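Long-range contacts in high-affinity zinc uptake system protein znuA (Streptococcus suis, PDB 3MFQ), which binds zinc and, as the probable solute-binding component of an ABC transporter, is thought to hand metal ions on for uptake into the cell: residues 37-42 / 252-257; 13-18 / 60-65; 163-168 / 181-186; 167-172 / 217-222; 21-26 / 136-141. One frame throughout, in Å; residues are numbered along the deposited sequence.

Interactions 1, 2 and 4 are buried around the middle of the chain, while interactions 3 and 5 are only partly buried and lie on opposite sides of its centre. Interactions 1 and 4 share the zinc ion and rely on metal ligation, carboxylates and ordered water. Interaction 2 touches interaction 1 directly, through Ser-14 and Phe-15 against Ser-255 and Leu-256, yet is mostly apolar. Helix 14-24 serves both interaction 2, at its N-terminal end, and interaction 5, at its C-terminal end, where one polar bond accompanies helix packing. Interactions 3 and 4 share Val-167 and Thr-168, so backbone pairing between strands runs on into a loop that reaches the metal.

Interaction 1 of 5, residues 37-42 / 252-257; sequences GEDPHL and FSDSLA. With ZN (zinc ion), chain D.
Zinc joins the two loops by drawing His-41 and Asp-254 to a common centre. The His-41 side chain has CG anti to the carbonyl carbon (chi1 -74°), which carries NE2 to 2.5 Å from the zinc ion. Asp-254 adopts the same kind of first torsion and presents its carboxylate as a chelate, with OD1 and OD2 each 2.4 Å from the zinc ion. The side chains cross at about a right angle; Asp-254 OD2 lies at the edge of the imidazole, whose plane is turned 66° from the carboxylate. Behind this first shell, Asp-39 holds CG anti to its backbone N (chi1 -177°), and its OD1 accepts from His-41 N at 2.7 Å to form an Asx turn, while OD2 bonds to Thr-192. Pro-40 CD rests 4.0 Å from Asp-254 CB. Farther from the metal, Ser-255 OG accepts from Gly-37 N at 2.8 Å and donates to a lone pair of Leu-256 O. A water donates to both Glu-38 O and Asp-254 O, bridging the backbones. His-104 and His-170 complete the site. Three histidines and a bidentate aspartate thus give zinc five protein ligand atoms, and the carboxylate would offset part of the ion's charge.

Interaction 2 of 5, residues 13-18 / 60-65; sequences TSFLND and LYHGLH
Thr-13 O is held by one clear bond, from Asn-17 N at 3.0 Å, which opens the backbone pattern of helix 14-24. The side-chain oxygen of the same residue has a looser hold: at the N-cap position, Thr-13 OG1 accepts a weak capping bond from Phe-15 N, 3.1 Å away. Across the contact the His-62 imidazole, with CG anti to the carbonyl carbon, meets Thr-13 tip to tip. Its flip about CB-CG is uncertain, so the roles of its individual ring atoms remain open. Phe-15 crosses His-62 at about a right angle, their ring centroids 5.5 Å apart and their planes inclined at 77°. Leu-16 lies obliquely against the imidazole, while its CD1 branch extends to the end of strand 58-61, 4.5 Å from Leu-60 CB. Trp-106 meets both the Phe-15 and His-62 rings, and Phe-66 adds a further aromatic neighbour. The chemistry is therefore that of a buried, largely apolar and aromatic joint between helix start and strand end, with the His-62 imidazole and the Thr-13 hydroxyl as its polar elements.

Interaction 3 of 5, residues 163-168 / 181-186; sequences SRYLVT and DFTLYA
Four backbone hydrogen bonds satisfy the facing edges of the parallel strands 165-167 and 183-185. Leu-166 is gripped at both ends: its N donates to Thr-183 O at 2.8 Å, and its O accepts from Tyr-185 N at 3.0 Å, both nearly along the C=O axis. Thr-168 N then donates to Tyr-185 O at 3.2 Å. At the other end Arg-164 O accepts from Thr-183 N, 28° out of the carbonyl plane, and takes a weak bond from a water that also meets Thr-183 OG1. Among the side chains, the Thr-168 hydroxyl is satisfied by His-170, and Asp-181 forms a salt bridge with Lys-161. Arg-164 has weak bonds to Ile-159 O and Tyr-180 O, while its CB sits 4.0 Å from the Phe-182 ring centroid in a CH-pi contact over the face. Tyr-165 and Thr-183 run side by side on one face of the sheet; Leu-166 and Leu-184 do so on the other. With helix 174-179 as the connection, this pairing completes a beta-alpha-beta unit.

Interaction 4 of 5, residues 167-172 / 217-222; sequences VTPHDA and FTESTT. With ZN (zinc ion), chain D.
Metal ligation defines the functional end of this contact: His-170 NE2 binds the zinc ion at 2.2 Å, alongside His-41, His-104 and Asp-254. Among the hydrogen bonds, the most telling is on the far side of the same ring, where His-170 ND1 donates to Glu-219 OE2 at 2.7 Å. Glu-219 OE2 uses its syn lone pair and lies near the imidazole plane, although the carboxylate as a whole is turned 62° from the ring. Thr-222 OG1 donates to the anti lone pair of Glu-219 OE2, also at 2.7 Å, so two donors fix this oxygen. OE1 accepts from a water that also donates to His-170 O, and bonds to Ser-253. Glu-219 is therefore a second-shell residue that orients His-170, and its charge would be expected to make the imidazole a stronger zinc ligand. Thr-168 OG1 adds a bond to His-170 O at 2.9 Å. In the backbone, Phe-217 N donates to Val-167 O at 2.6 Å, in the carbonyl plane. Apolar packing is carried by Pro-169, which slides past Glu-219 with their CG atoms 3.5 Å apart. Both loops follow strands, 165-167 and 215-217. Met-227 of helix 225-235 packs on Val-167 and Pro-169, Val-244 of strand 242-244 touches Phe-217, and Leu-184 of strand 183-185 meets Thr-168.

Interaction 5 of 5, residues 21-26 / 136-141; sequences YQLAGD and KNTEKY
Helix-helix packing sets the C-terminal end of helix 14-24 against the long helix 131-156, which in this family of binding proteins typically spans the two lobes. Tyr-141 supplies the flat surface. Its CG is anti to the backbone N (chi1 -172°), and Gln-22 crosses the ring at about a right angle with CB 4.2 Å from the Tyr-141 ring centroid, almost on the ring normal: a CH-pi contact over the face. A bend at chi2 (-68°) turns the Gln-22 amide so that its plane is inclined by only 23° to the ring, while NE2 is engaged by Asp-18 within its own helix. Leu-23 comes to the same ring obliquely, its CD2 branch 4.3 Å from Tyr-141 CD2. Leu-23 also crosses Thr-138 obliquely, with CD2 3.9 Å from Thr-138 CA; the Thr-138 hydroxyl bonds to Ile-134 O and to Ser-120. Helix 109-123 closes in with Ala-119 on Leu-23 and Val-116 on Tyr-141, and helix 266-281 brings Phe-266 and Ile-267 to the tyrosine. The polar link across the interface comes from Asn-137, whose ND2 donates to Leu-23 O at 2.8 Å, with the acceptor in the plane of the asparagine amide.

Interaction 1 of 5, residues 37-42 / 252-257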
# COMPACT_ATOMS: atom_id res chain seq x y z
N GLY A 37 0.78 -11.01 -1.65
CA GLY A 37 -0.47 -11.45 -2.23
C GLY A 37 -1.55 -11.63 -1.19
O GLY A 37 -2.73 -11.75 -1.52
N GLU A 38 -1.15 -11.65 0.08
CA GLU A 38 -2.11 -11.76 1.18
C GLU A 38 -2.48 -10.38 1.73
O GLU A 38 -1.84 -9.38 1.40
CB GLU A 38 -1.57 -12.66 2.29
CG GLU A 38 -1.33 -14.10 1.86
CD GLU A 38 -1.10 -15.04 3.03
OE1 GLU A 38 -1.68 -14.81 4.11
OE2 GLU A 38 -0.33 -16.01 2.86
N ASP A 39 -3.51 -10.34 2.56
CA ASP A 39 -4.05 -9.08 3.06
C ASP A 39 -3.79 -8.89 4.55
O ASP A 39 -4.39 -9.58 5.38
CB ASP A 39 -5.55 -9.01 2.77
CG ASP A 39 -6.16 -7.69 3.19
OD1 ASP A 39 -5.46 -6.88 3.84
OD2 ASP A 39 -7.34 -7.46 2.87
N PRO A 40 -2.91 -7.95 4.90
CA PRO A 40 -2.57 -7.65 6.29
C PRO A 40 -3.79 -7.24 7.11
O PRO A 40 -3.80 -7.47 8.32
CB PRO A 40 -1.59 -6.48 6.17
CG PRO A 40 -1.00 -6.63 4.81
CD PRO A 40 -2.12 -7.14 3.95
N HIS A 41 -4.79 -6.65 6.47
CA HIS A 41 -6.00 -6.24 7.17
C HIS A 41 -6.63 -7.42 7.89
O HIS A 41 -7.25 -7.26 8.95
CB HIS A 41 -7.03 -5.66 6.19
CG HIS A 41 -6.69 -4.28 5.70
ND1 HIS A 41 -6.69 -3.18 6.53
CD2 HIS A 41 -6.37 -3.83 4.47
CE1 HIS A 41 -6.37 -2.11 5.83
NE2 HIS A 41 -6.17 -2.48 4.57
N LEU A 42 -6.48 -8.61 7.32
CA LEU A 42 -7.17 -9.80 7.81
C LEU A 42 -6.23 -10.82 8.44
O LEU A 42 -6.67 -11.70 9.18
CB LEU A 42 -7.95 -10.46 6.67
CG LEU A 42 -8.80 -9.53 5.81
CD1 LEU A 42 -9.46 -10.30 4.69
CD2 LEU A 42 -9.83 -8.80 6.66
N PHE A 252 -1.58 -2.88 -7.06
CA PHE A 252 -1.15 -3.37 -5.76
C PHE A 252 -1.47 -2.31 -4.71
O PHE A 252 -0.98 -1.19 -4.80
CB PHE A 252 0.34 -3.67 -5.76
CG PHE A 252 0.78 -4.57 -6.88
CD1 PHE A 252 0.54 -5.93 -6.83
CD2 PHE A 252 1.45 -4.05 -7.97
CE1 PHE A 252 0.95 -6.76 -7.85
CE2 PHE A 252 1.87 -4.87 -9.00
CZ PHE A 252 1.61 -6.23 -8.94
N SER A 253 -2.29 -2.67 -3.74
CA SER A 253 -2.64 -1.74 -2.67
C SER A 253 -2.03 -2.19 -1.35
O SER A 253 -1.32 -1.43 -0.70
CB SER A 253 -4.15 -1.62 -2.53
OG SER A 253 -4.71 -2.78 -1.95
N ASP A 254 -2.31 -3.43 -0.97
CA ASP A 254 -1.91 -3.93 0.33
C ASP A 254 -0.79 -4.96 0.25
O ASP A 254 -0.57 -5.72 1.19
CB ASP A 254 -3.12 -4.54 1.06
CG ASP A 254 -4.18 -3.51 1.37
OD1 ASP A 254 -3.85 -2.31 1.40
OD2 ASP A 254 -5.34 -3.91 1.60
N SER A 255 -0.08 -4.98 -0.87
CA SER A 255 1.01 -5.92 -1.04
C SER A 255 1.80 -5.68 -2.31
O SER A 255 1.27 -5.18 -3.30
CB SER A 255 0.48 -7.36 -1.05
OG SER A 255 1.52 -8.29 -1.30
N LEU A 256 3.08 -6.03 -2.27
CA LEU A 256 3.91 -6.07 -3.47
C LEU A 256 3.60 -7.35 -4.23
O LEU A 256 2.68 -8.09 -3.87
CB LEU A 256 5.39 -6.06 -3.10
CG LEU A 256 6.07 -4.69 -2.99
CD1 LEU A 256 5.11 -3.64 -2.48
CD2 LEU A 256 7.30 -4.78 -2.11
N ALA A 257 4.36 -7.61 -5.29
CA ALA A 257 4.21 -8.84 -6.05
C ALA A 257 5.21 -9.88 -5.55
O ALA A 257 6.26 -9.53 -5.02
CB ALA A 257 4.40 -8.58 -7.53
ZN ZN D . -6.03 -1.75 2.22
O HOH W 1 0.64 -8.03 1.93

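Interaction 2 of 5, residues 13-18 / 60-65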
# COMPACT_ATOMS: atom_id res chain seq x y z
N THR A 13 5.04 -7.17 6.09
CA THR A 13 4.59 -7.20 4.71
C THR A 13 5.74 -7.18 3.71
O THR A 13 6.87 -6.83 4.05
CB THR A 13 3.69 -6.01 4.40
OG1 THR A 13 4.50 -4.85 4.15
CG2 THR A 13 2.75 -5.73 5.56
N SER A 14 5.43 -7.55 2.48
CA SER A 14 6.41 -7.54 1.40
C SER A 14 6.99 -6.15 1.20
O SER A 14 8.10 -5.99 0.69
CB SER A 14 5.77 -8.03 0.11
OG SER A 14 4.61 -7.28 -0.19
N PHE A 15 6.23 -5.13 1.59
CA PHE A 15 6.71 -3.76 1.51
C PHE A 15 8.00 -3.64 2.28
O PHE A 15 9.03 -3.26 1.75
CB PHE A 15 5.70 -2.79 2.12
CG PHE A 15 4.45 -2.65 1.33
CD1 PHE A 15 4.41 -1.84 0.21
CD2 PHE A 15 3.30 -3.32 1.71
CE1 PHE A 15 3.26 -1.71 -0.52
CE2 PHE A 15 2.14 -3.19 0.98
CZ PHE A 15 2.12 -2.39 -0.13
N LEU A 16 7.91 -3.95 3.56
CA LEU A 16 9.05 -3.85 4.44
C LEU A 16 10.15 -4.79 3.95
O LEU A 16 11.31 -4.40 3.87
CB LEU A 16 8.64 -4.13 5.88
CG LEU A 16 7.41 -3.29 6.27
CD1 LEU A 16 7.06 -3.45 7.73
CD2 LEU A 16 7.63 -1.82 5.92
N ASN A 17 9.76 -6.01 3.58
CA ASN A 17 10.70 -6.98 3.02
C ASN A 17 11.62 -6.37 1.97
O ASN A 17 12.82 -6.65 1.94
CB ASN A 17 9.97 -8.19 2.42
CG ASN A 17 10.92 -9.31 2.05
OD1 ASN A 17 11.69 -9.78 2.89
ND2 ASN A 17 10.87 -9.75 0.80
N ASP A 18 11.06 -5.55 1.09
CA ASP A 18 11.84 -4.86 0.07
C ASP A 18 12.71 -3.77 0.69
O ASP A 18 13.92 -3.73 0.49
CB ASP A 18 10.92 -4.25 -0.98
CG ASP A 18 11.67 -3.45 -2.03
OD1 ASP A 18 12.78 -3.88 -2.42
OD2 ASP A 18 11.15 -2.40 -2.47
N LEU A 60 9.86 -5.07 12.46
CA LEU A 60 9.41 -3.86 11.78
C LEU A 60 8.02 -4.03 11.16
O LEU A 60 7.74 -5.06 10.53
CB LEU A 60 10.41 -3.44 10.70
CG LEU A 60 11.70 -2.79 11.19
CD1 LEU A 60 12.70 -2.64 10.05
CD2 LEU A 60 11.41 -1.44 11.83
N TYR A 61 7.17 -3.03 11.34
CA TYR A 61 5.82 -3.06 10.79
C TYR A 61 5.32 -1.67 10.43
O TYR A 61 5.91 -0.66 10.83
CB TYR A 61 4.85 -3.75 11.75
CG TYR A 61 4.59 -2.97 13.02
CD1 TYR A 61 5.57 -2.82 13.99
CD2 TYR A 61 3.35 -2.40 13.26
CE1 TYR A 61 5.33 -2.12 15.15
CE2 TYR A 61 3.10 -1.69 14.43
CZ TYR A 61 4.09 -1.55 15.37
OH TYR A 61 3.85 -0.85 16.52
N HIS A 62 4.23 -1.61 9.68
CA HIS A 62 3.64 -0.35 9.24
C HIS A 62 3.06 0.43 10.41
O HIS A 62 3.50 1.54 10.72
CB HIS A 62 2.54 -0.60 8.21
CG HIS A 62 3.02 -1.20 6.93
ND1 HIS A 62 3.77 -2.36 6.89
CD2 HIS A 62 2.86 -0.82 5.65
CE1 HIS A 62 4.05 -2.66 5.63
NE2 HIS A 62 3.51 -1.73 4.86
N GLY A 63 2.06 -0.16 11.06
CA GLY A 63 1.33 0.53 12.11
C GLY A 63 -0.01 1.01 11.58
O GLY A 63 -0.51 0.49 10.59
N LEU A 64 -0.59 2.00 12.25
CA LEU A 64 -1.87 2.57 11.84
C LEU A 64 -2.93 1.48 11.69
O LEU A 64 -3.87 1.62 10.91
CB LEU A 64 -1.71 3.33 10.52
CG LEU A 64 -0.54 4.30 10.44
CD1 LEU A 64 -0.58 5.08 9.13
CD2 LEU A 64 -0.53 5.25 11.63
N HIS A 65 -2.77 0.40 12.44
CA HIS A 65 -3.72 -0.71 12.41
C HIS A 65 -3.78 -1.38 11.04
O HIS A 65 -4.76 -2.06 10.72
CB HIS A 65 -5.11 -0.24 12.83
CG HIS A 65 -5.20 0.23 14.25
ND1 HIS A 65 -4.09 0.68 14.96
CD2 HIS A 65 -6.25 0.34 15.10
CE1 HIS A 65 -4.47 1.03 16.17
NE2 HIS A 65 -5.77 0.83 16.29

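Interaction 3 of 5, residues 163-168 / 181-186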
# COMPACT_ATOMS: atom_id res chain seq x y z
N SER A 163 -10.57 13.24 -16.26
CA SER A 163 -10.33 11.80 -16.18
C SER A 163 -9.51 11.42 -14.95
O SER A 163 -9.07 10.28 -14.81
CB SER A 163 -9.62 11.31 -17.45
OG SER A 163 -10.41 11.58 -18.60
N ARG A 164 -9.30 12.39 -14.06
CA ARG A 164 -8.54 12.14 -12.84
C ARG A 164 -9.42 11.54 -11.75
O ARG A 164 -9.53 12.08 -10.65
CB ARG A 164 -7.89 13.43 -12.33
CG ARG A 164 -6.83 13.98 -13.27
CD ARG A 164 -5.59 14.38 -12.51
NE ARG A 164 -4.42 14.39 -13.37
CZ ARG A 164 -3.16 14.41 -12.94
NH1 ARG A 164 -2.91 14.43 -11.64
NH2 ARG A 164 -2.16 14.41 -13.80
N TYR A 165 -10.06 10.42 -12.08
CA TYR A 165 -10.92 9.73 -11.14
C TYR A 165 -10.59 8.24 -11.09
O TYR A 165 -10.76 7.53 -12.07
CB TYR A 165 -12.39 9.93 -11.51
CG TYR A 165 -12.87 11.35 -11.33
CD1 TYR A 165 -12.72 12.29 -12.33
CD2 TYR A 165 -13.47 11.74 -10.14
CE1 TYR A 165 -13.16 13.59 -12.17
CE2 TYR A 165 -13.91 13.04 -9.96
CZ TYR A 165 -13.75 13.96 -10.98
OH TYR A 165 -14.19 15.25 -10.81
N LEU A 166 -10.13 7.79 -9.93
CA LEU A 166 -9.70 6.41 -9.76
C LEU A 166 -10.76 5.61 -9.01
O LEU A 166 -11.28 6.07 -7.99
CB LEU A 166 -8.38 6.36 -9.00
CG LEU A 166 -7.73 5.00 -8.78
CD1 LEU A 166 -7.44 4.32 -10.11
CD2 LEU A 166 -6.45 5.16 -7.98
N VAL A 167 -11.08 4.43 -9.51
CA VAL A 167 -12.04 3.56 -8.85
C VAL A 167 -11.39 2.23 -8.48
O VAL A 167 -10.91 1.50 -9.33
CB VAL A 167 -13.26 3.28 -9.74
CG1 VAL A 167 -14.25 2.39 -9.01
CG2 VAL A 167 -13.92 4.59 -10.14
N THR A 168 -11.39 1.94 -7.18
CA THR A 168 -10.73 0.75 -6.67
C THR A 168 -11.66 0.01 -5.71
O THR A 168 -12.62 0.59 -5.21
CB THR A 168 -9.42 1.11 -5.95
OG1 THR A 168 -9.72 1.93 -4.81
CG2 THR A 168 -8.50 1.88 -6.89
N ASP A 181 -3.36 15.38 -7.24
CA ASP A 181 -4.63 15.96 -7.66
C ASP A 181 -5.55 14.91 -8.28
O ASP A 181 -5.93 15.01 -9.45
CB ASP A 181 -4.37 17.08 -8.67
CG ASP A 181 -5.62 17.88 -8.97
OD1 ASP A 181 -6.36 18.20 -8.03
OD2 ASP A 181 -5.84 18.20 -10.16
N PHE A 182 -5.90 13.91 -7.48
CA PHE A 182 -6.78 12.84 -7.94
C PHE A 182 -7.98 12.65 -7.03
O PHE A 182 -7.96 13.05 -5.86
CB PHE A 182 -6.00 11.53 -8.03
CG PHE A 182 -5.73 11.09 -9.44
CD1 PHE A 182 -4.60 11.51 -10.10
CD2 PHE A 182 -6.61 10.25 -10.09
CE1 PHE A 182 -4.34 11.11 -11.39
CE2 PHE A 182 -6.37 9.84 -11.38
CZ PHE A 182 -5.23 10.27 -12.04
N THR A 183 -9.02 12.02 -7.56
CA THR A 183 -10.22 11.71 -6.80
C THR A 183 -10.44 10.20 -6.78
O THR A 183 -10.49 9.56 -7.83
CB THR A 183 -11.47 12.39 -7.39
OG1 THR A 183 -11.33 13.81 -7.28
CG2 THR A 183 -12.72 11.95 -6.65
N LEU A 184 -10.58 9.63 -5.59
CA LEU A 184 -10.75 8.19 -5.44
C LEU A 184 -12.11 7.80 -4.88
O LEU A 184 -12.57 8.35 -3.88
CB LEU A 184 -9.65 7.61 -4.54
CG LEU A 184 -9.87 6.17 -4.06
CD1 LEU A 184 -9.72 5.19 -5.21
CD2 LEU A 184 -8.91 5.82 -2.93
N TYR A 185 -12.75 6.84 -5.54
CA TYR A 185 -13.97 6.23 -5.03
C TYR A 185 -13.74 4.75 -4.80
O TYR A 185 -12.99 4.11 -5.52
CB TYR A 185 -15.13 6.44 -6.00
CG TYR A 185 -15.47 7.88 -6.27
CD1 TYR A 185 -15.51 8.37 -7.57
CD2 TYR A 185 -15.74 8.76 -5.23
CE1 TYR A 185 -15.82 9.69 -7.82
CE2 TYR A 185 -16.04 10.08 -5.48
CZ TYR A 185 -16.08 10.54 -6.78
OH TYR A 185 -16.38 11.86 -7.02
N ALA A 186 -14.40 4.20 -3.78
CA ALA A 186 -14.28 2.79 -3.45
C ALA A 186 -15.54 2.27 -2.77
O ALA A 186 -16.04 2.90 -1.84
CB ALA A 186 -13.06 2.55 -2.58
O HOH W 2 -9.50 15.22 -9.48

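Interaction 4 of 5, residues 167-172 / 217-222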
# COMPACT_ATOMS: atom_id res chain seq x y z
N VAL A 167 -11.08 4.43 -9.51
CA VAL A 167 -12.04 3.56 -8.85
C VAL A 167 -11.39 2.23 -8.48
O VAL A 167 -10.91 1.50 -9.33
CB VAL A 167 -13.26 3.28 -9.74
CG1 VAL A 167 -14.25 2.39 -9.01
CG2 VAL A 167 -13.92 4.59 -10.14
N THR A 168 -11.39 1.94 -7.18
CA THR A 168 -10.73 0.75 -6.67
C THR A 168 -11.66 0.01 -5.71
O THR A 168 -12.62 0.59 -5.21
CB THR A 168 -9.42 1.11 -5.95
OG1 THR A 168 -9.72 1.93 -4.81
CG2 THR A 168 -8.50 1.88 -6.89
N PRO A 169 -11.37 -1.28 -5.46
CA PRO A 169 -12.17 -2.13 -4.57
C PRO A 169 -12.34 -1.57 -3.16
O PRO A 169 -13.39 -1.76 -2.56
CB PRO A 169 -11.37 -3.43 -4.53
CG PRO A 169 -10.66 -3.46 -5.83
CD PRO A 169 -10.30 -2.04 -6.13
N HIS A 170 -11.31 -0.91 -2.63
CA HIS A 170 -11.44 -0.26 -1.33
C HIS A 170 -10.56 0.98 -1.21
O HIS A 170 -9.65 1.20 -2.00
CB HIS A 170 -11.18 -1.25 -0.19
CG HIS A 170 -9.74 -1.54 0.06
ND1 HIS A 170 -8.98 -2.33 -0.79
CD2 HIS A 170 -8.91 -1.17 1.06
CE1 HIS A 170 -7.75 -2.42 -0.31
NE2 HIS A 170 -7.68 -1.73 0.81
N ASP A 171 -10.84 1.79 -0.19
CA ASP A 171 -10.17 3.07 -0.01
C ASP A 171 -8.72 2.89 0.41
O ASP A 171 -8.41 2.82 1.59
CB ASP A 171 -10.92 3.90 1.04
CG ASP A 171 -10.88 5.38 0.74
OD1 ASP A 171 -10.04 5.80 -0.08
OD2 ASP A 171 -11.70 6.12 1.33
N ALA A 172 -7.82 2.82 -0.57
CA ALA A 172 -6.42 2.55 -0.29
C ALA A 172 -5.48 3.51 -1.02
O ALA A 172 -4.26 3.37 -0.94
CB ALA A 172 -6.08 1.11 -0.64
N PHE A 217 -10.92 -0.02 -11.46
CA PHE A 217 -9.71 -0.82 -11.29
C PHE A 217 -9.85 -2.02 -10.36
O PHE A 217 -10.75 -2.08 -9.53
CB PHE A 217 -8.54 0.06 -10.86
CG PHE A 217 -7.98 0.90 -11.98
CD1 PHE A 217 -8.58 2.09 -12.34
CD2 PHE A 217 -6.85 0.48 -12.66
CE1 PHE A 217 -8.06 2.85 -13.37
CE2 PHE A 217 -6.33 1.24 -13.69
CZ PHE A 217 -6.94 2.43 -14.05
N THR A 218 -8.92 -2.96 -10.53
CA THR A 218 -8.91 -4.20 -9.77
C THR A 218 -7.58 -4.35 -9.03
O THR A 218 -6.54 -3.93 -9.53
CB THR A 218 -9.13 -5.41 -10.70
OG1 THR A 218 -10.52 -5.53 -11.01
CG2 THR A 218 -8.66 -6.70 -10.04
N GLU A 219 -7.62 -4.94 -7.84
CA GLU A 219 -6.42 -5.11 -7.03
C GLU A 219 -6.16 -6.59 -6.72
O GLU A 219 -7.08 -7.40 -6.72
CB GLU A 219 -6.53 -4.32 -5.73
CG GLU A 219 -7.60 -4.82 -4.79
CD GLU A 219 -7.89 -3.86 -3.67
OE1 GLU A 219 -7.25 -2.79 -3.62
OE2 GLU A 219 -8.76 -4.17 -2.82
N SER A 220 -4.90 -6.91 -6.45
CA SER A 220 -4.46 -8.29 -6.29
C SER A 220 -4.86 -8.93 -4.96
O SER A 220 -4.89 -10.15 -4.84
CB SER A 220 -2.94 -8.38 -6.46
OG SER A 220 -2.27 -7.65 -5.45
N THR A 221 -5.16 -8.10 -3.96
CA THR A 221 -5.44 -8.61 -2.62
C THR A 221 -6.92 -8.90 -2.34
O THR A 221 -7.24 -9.55 -1.34
CB THR A 221 -4.86 -7.69 -1.52
OG1 THR A 221 -4.97 -6.32 -1.94
CG2 THR A 221 -3.40 -8.02 -1.26
N THR A 222 -7.81 -8.42 -3.20
CA THR A 222 -9.24 -8.69 -3.01
C THR A 222 -9.88 -9.36 -4.22
O THR A 222 -9.33 -9.34 -5.32
CB THR A 222 -10.04 -7.41 -2.66
OG1 THR A 222 -9.90 -6.45 -3.72
CG2 THR A 222 -9.54 -6.80 -1.36
ZN ZN D . -6.03 -1.75 2.22
O HOH W 3 -7.77 0.00 -3.31

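Interaction 5 of 5, residues 21-26 / 136-141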
# COMPACT_ATOMS: atom_id res chain seq x y z
N TYR A 21 15.88 -4.89 2.53
CA TYR A 21 16.87 -5.36 1.58
C TYR A 21 17.53 -4.17 0.89
O TYR A 21 18.75 -4.11 0.78
CB TYR A 21 16.25 -6.28 0.54
CG TYR A 21 17.22 -6.68 -0.55
CD1 TYR A 21 18.24 -7.59 -0.28
CD2 TYR A 21 17.13 -6.15 -1.82
CE1 TYR A 21 19.14 -7.96 -1.27
CE2 TYR A 21 18.02 -6.52 -2.82
CZ TYR A 21 19.03 -7.42 -2.53
OH TYR A 21 19.92 -7.79 -3.51
N GLN A 22 16.70 -3.23 0.44
CA GLN A 22 17.20 -2.04 -0.23
C GLN A 22 18.22 -1.33 0.65
O GLN A 22 19.22 -0.80 0.16
CB GLN A 22 16.05 -1.09 -0.57
CG GLN A 22 15.03 -1.66 -1.54
CD GLN A 22 15.59 -1.87 -2.93
OE1 GLN A 22 16.53 -1.18 -3.34
NE2 GLN A 22 15.01 -2.80 -3.67
N LEU A 23 17.96 -1.34 1.95
CA LEU A 23 18.82 -0.64 2.90
C LEU A 23 19.94 -1.53 3.41
O LEU A 23 21.12 -1.21 3.25
CB LEU A 23 17.99 -0.14 4.09
CG LEU A 23 16.71 0.63 3.74
CD1 LEU A 23 15.92 0.95 5.00
CD2 LEU A 23 17.04 1.90 2.97
N ALA A 24 19.58 -2.66 4.01
CA ALA A 24 20.54 -3.53 4.68
C ALA A 24 21.17 -4.55 3.74
O ALA A 24 22.12 -5.23 4.11
CB ALA A 24 19.88 -4.24 5.85
N GLY A 25 20.64 -4.65 2.53
CA GLY A 25 21.13 -5.62 1.57
C GLY A 25 21.11 -7.02 2.16
O GLY A 25 20.11 -7.45 2.74
N ASP A 26 22.22 -7.73 2.02
CA ASP A 26 22.32 -9.10 2.50
C ASP A 26 22.94 -9.15 3.89
O ASP A 26 23.36 -10.21 4.35
CB ASP A 26 23.16 -9.95 1.54
CG ASP A 26 22.58 -9.97 0.13
OD1 ASP A 26 21.34 -9.96 -0.00
OD2 ASP A 26 23.37 -10.00 -0.84
N LYS A 136 24.74 5.04 3.76
CA LYS A 136 25.08 5.24 2.36
C LYS A 136 24.01 4.61 1.47
O LYS A 136 23.57 5.21 0.49
CB LYS A 136 26.45 4.63 2.06
CG LYS A 136 27.10 5.16 0.80
CD LYS A 136 28.52 4.62 0.67
CE LYS A 136 29.24 5.20 -0.54
NZ LYS A 136 30.61 4.63 -0.68
N ASN A 137 23.60 3.40 1.83
CA ASN A 137 22.53 2.72 1.12
C ASN A 137 21.21 3.48 1.22
O ASN A 137 20.46 3.56 0.25
CB ASN A 137 22.34 1.31 1.68
CG ASN A 137 23.48 0.39 1.31
OD1 ASN A 137 24.45 0.81 0.68
ND2 ASN A 137 23.38 -0.87 1.71
N THR A 138 20.94 4.03 2.39
CA THR A 138 19.72 4.78 2.64
C THR A 138 19.63 6.00 1.75
O THR A 138 18.59 6.26 1.14
CB THR A 138 19.65 5.24 4.10
OG1 THR A 138 19.81 4.11 4.97
CG2 THR A 138 18.31 5.90 4.39
N GLU A 139 20.72 6.76 1.68
CA GLU A 139 20.75 7.97 0.86
C GLU A 139 20.47 7.65 -0.60
O GLU A 139 19.75 8.39 -1.27
CB GLU A 139 22.09 8.69 1.01
CG GLU A 139 22.35 9.22 2.40
CD GLU A 139 23.44 10.28 2.41
OE1 GLU A 139 23.88 10.68 1.32
OE2 GLU A 139 23.84 10.71 3.51
N LYS A 140 21.03 6.55 -1.09
CA LYS A 140 20.84 6.15 -2.48
C LYS A 140 19.39 5.79 -2.77
O LYS A 140 18.89 6.03 -3.87
CB LYS A 140 21.75 4.97 -2.83
CG LYS A 140 21.55 4.46 -4.25
CD LYS A 140 22.40 3.23 -4.52
CE LYS A 140 22.15 2.69 -5.92
NZ LYS A 140 23.02 1.52 -6.22
N TYR A 141 18.70 5.21 -1.79
CA TYR A 141 17.31 4.83 -1.97
C TYR A 141 16.38 6.03 -1.78
O TYR A 141 15.35 6.14 -2.44
CB TYR A 141 16.92 3.69 -1.03
CG TYR A 141 15.54 3.12 -1.30
CD1 TYR A 141 15.21 2.61 -2.55
CD2 TYR A 141 14.57 3.08 -0.30
CE1 TYR A 141 13.95 2.09 -2.80
CE2 TYR A 141 13.31 2.56 -0.54
CZ TYR A 141 13.01 2.06 -1.79
OH TYR A 141 11.76 1.54 -2.03